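Hypothetical protein PH1952 (Pyrococcus horikoshii, PDB 1ZJJ) is an uncharacterised member of the haloacid dehalogenase superfamily that binds magnesium and probably acts as a phosphatase. Local coordinates at residues K117-V122 with N144-I149. Residues are numbered along the deposited sequence; the frame is centred on the assembly and turned at random.
Sequences KEVKHV and NGATFI
The side chains of Lys117 and Asn144 cross at about a right angle at the entrance to two parallel strands, the lysine lying across the amide with CD 3.4 Å from Asn144 ND2. The lysine chain leaves its backbone pointing away from 144-149, then bends at chi2 (-54°) and brings NZ back to Asn144 OD1 at 2.7 Å, where it sits above the plane of the amide carbonyl. The other half of that amide works through water: Asn144 ND2 donates to one molecule that also accepts from Lys117 NZ, and to a second that donates to Val119 O. An alanine in place of Asn144 would remove OD1 and ND2 together, and would probably leave the Lys117 ammonium less well anchored and both waters poorly held.

Farther along, His121 and Thr147 lie side by side on one face of the sheet. The hydroxyl comes to the edge of the imidazole, near its plane, with ND1 hydrogen-bonded to Thr147 OG1 at 2.8 Å. NE2 is taken by Asp82 O, so both ring nitrogens are engaged and the ring's rotation is fixed. Apolar contacts line the other side of the strands, where Ala146 CB lies 3.8 Å from Val122 CG2 and 4.0 Å from Val119 CG1. Backbone bonds set the parallel register: Lys120 O accepts from Thr147 N, Val122 N reaches Thr147 O at 2.7 Å, and Ile149 N approaches Val122 O nearly along its C=O axis.

Gly145, with positive phi, closes helix 132-143 in a Schellman motif and turns the chain into strand 147-150, completing a beta-alpha-beta unit. Val122 packs against helix 132-143 and Phe148 mostly against helix 167-178, while His121 and Ile149 face helix 69-80.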
loop_
_atom_site.group_PDB
_atom_site.type_symbol
_atom_site.label_atom_id
_atom_site.label_comp_id
_atom_site.label_asym_id
_atom_site.label_seq_id
_atom_site.Cartn_x
_atom_site.Cartn_y
_atom_site.Cartn_z
ATOM N N LYS B 117 14.336 -1.468 -16.711
ATOM C CA LYS B 117 14.006 -2.404 -17.786
ATOM C C LYS B 117 14.868 -3.663 -17.707
ATOM O O LYS B 117 14.462 -4.722 -18.160
ATOM C CB LYS B 117 14.219 -1.719 -19.146
ATOM C CG LYS B 117 13.039 -1.804 -20.110
ATOM C CD LYS B 117 12.586 -3.227 -20.325
ATOM C CE LYS B 117 11.624 -3.272 -21.486
ATOM N NZ LYS B 117 10.734 -4.438 -21.426
ATOM N N GLU B 118 16.064 -3.539 -17.140
ATOM C CA GLU B 118 16.959 -4.687 -17.023
ATOM C C GLU B 118 16.915 -5.399 -15.666
ATOM O O GLU B 118 17.629 -6.377 -15.448
ATOM C CB GLU B 118 18.405 -4.269 -17.340
ATOM C CG GLU B 118 18.648 -3.917 -18.803
ATOM C CD GLU B 118 18.064 -2.571 -19.221
ATOM O OE1 GLU B 118 18.475 -1.530 -18.676
ATOM O OE2 GLU B 118 17.183 -2.546 -20.104
ATOM N N VAL B 119 16.091 -4.900 -14.754
ATOM C CA VAL B 119 15.971 -5.503 -13.424
ATOM C C VAL B 119 15.314 -6.881 -13.474
ATOM O O VAL B 119 14.267 -7.047 -14.098
ATOM C CB VAL B 119 15.132 -4.609 -12.483
ATOM C CG1 VAL B 119 14.781 -5.375 -11.201
ATOM C CG2 VAL B 119 15.899 -3.343 -12.157
ATOM N N LYS B 120 15.921 -7.863 -12.811
ATOM C CA LYS B 120 15.377 -9.221 -12.788
ATOM C C LYS B 120 14.685 -9.553 -11.459
ATOM O O LYS B 120 13.814 -10.426 -11.403
ATOM C CB LYS B 120 16.492 -10.243 -13.051
ATOM C CG LYS B 120 17.101 -10.174 -14.446
ATOM C CD LYS B 120 16.064 -10.500 -15.513
ATOM C CE LYS B 120 16.638 -10.382 -16.922
ATOM N NZ LYS B 120 17.621 -11.459 -17.238
ATOM N N HIS B 121 15.077 -8.856 -10.397
ATOM C CA HIS B 121 14.505 -9.083 -9.071
ATOM C C HIS B 121 14.257 -7.770 -8.334
ATOM O O HIS B 121 15.121 -6.892 -8.306
ATOM C CB HIS B 121 15.455 -9.942 -8.222
ATOM C CG HIS B 121 15.900 -11.207 -8.887
ATOM N ND1 HIS B 121 15.042 -12.252 -9.156
ATOM C CD2 HIS B 121 17.117 -11.599 -9.339
ATOM C CE1 HIS B 121 15.708 -13.230 -9.743
ATOM N NE2 HIS B 121 16.971 -12.857 -9.866
ATOM N N VAL B 122 13.073 -7.638 -7.741
ATOM C CA VAL B 122 12.740 -6.456 -6.958
ATOM C C VAL B 122 12.576 -6.919 -5.512
ATOM O O VAL B 122 11.758 -7.790 -5.221
ATOM C CB VAL B 122 11.433 -5.798 -7.431
ATOM C CG1 VAL B 122 11.095 -4.624 -6.522
ATOM C CG2 VAL B 122 11.581 -5.322 -8.871
ATOM N N ASN B 144 7.413 -5.862 -15.665
ATOM C CA ASN B 144 8.241 -6.284 -16.785
ATOM C C ASN B 144 8.764 -7.711 -16.587
ATOM O O ASN B 144 9.582 -8.208 -17.369
ATOM C CB ASN B 144 9.410 -5.323 -16.962
ATOM C CG ASN B 144 10.165 -5.559 -18.255
ATOM O OD1 ASN B 144 9.563 -5.667 -19.324
ATOM N ND2 ASN B 144 11.487 -5.621 -18.167
ATOM N N GLY B 145 8.288 -8.359 -15.526
ATOM C CA GLY B 145 8.697 -9.723 -15.246
ATOM C C GLY B 145 9.664 -9.915 -14.091
ATOM O O GLY B 145 10.054 -11.041 -13.802
ATOM N N ALA B 146 10.064 -8.835 -13.429
ATOM C CA ALA B 146 10.993 -8.954 -12.310
ATOM C C ALA B 146 10.331 -9.649 -11.136
ATOM O O ALA B 146 9.141 -9.459 -10.891
ATOM C CB ALA B 146 11.474 -7.581 -11.881
ATOM N N THR B 147 11.102 -10.447 -10.406
ATOM C CA THR B 147 10.575 -11.141 -9.236
ATOM C C THR B 147 10.144 -10.086 -8.209
ATOM O O THR B 147 10.794 -9.054 -8.061
ATOM C CB THR B 147 11.646 -12.048 -8.588
ATOM O OG1 THR B 147 12.315 -12.808 -9.605
ATOM C CG2 THR B 147 10.995 -13.010 -7.602
ATOM N N PHE B 148 9.041 -10.346 -7.518
ATOM C CA PHE B 148 8.521 -9.438 -6.502
ATOM C C PHE B 148 8.769 -10.153 -5.172
ATOM O O PHE B 148 8.087 -11.125 -4.847
ATOM C CB PHE B 148 7.021 -9.211 -6.754
ATOM C CG PHE B 148 6.334 -8.300 -5.757
ATOM C CD1 PHE B 148 7.049 -7.596 -4.791
ATOM C CD2 PHE B 148 4.949 -8.144 -5.809
ATOM C CE1 PHE B 148 6.385 -6.747 -3.884
ATOM C CE2 PHE B 148 4.278 -7.301 -4.913
ATOM C CZ PHE B 148 4.992 -6.603 -3.952
ATOM N N ILE B 149 9.773 -9.684 -4.435
ATOM C CA ILE B 149 10.158 -10.272 -3.146
ATOM C C ILE B 149 10.000 -9.292 -1.981
ATOM O O ILE B 149 10.518 -8.173 -2.024
ATOM C CB ILE B 149 11.636 -10.724 -3.169
ATOM C CG1 ILE B 149 11.864 -11.696 -4.323
ATOM C CG2 ILE B 149 12.011 -11.377 -1.835
ATOM C CD1 ILE B 149 13.323 -11.808 -4.741
HETATM O O HOH W 1 12.490 -6.690 -20.599
HETATM O O HOH W 2 12.557 -5.093 -15.553
#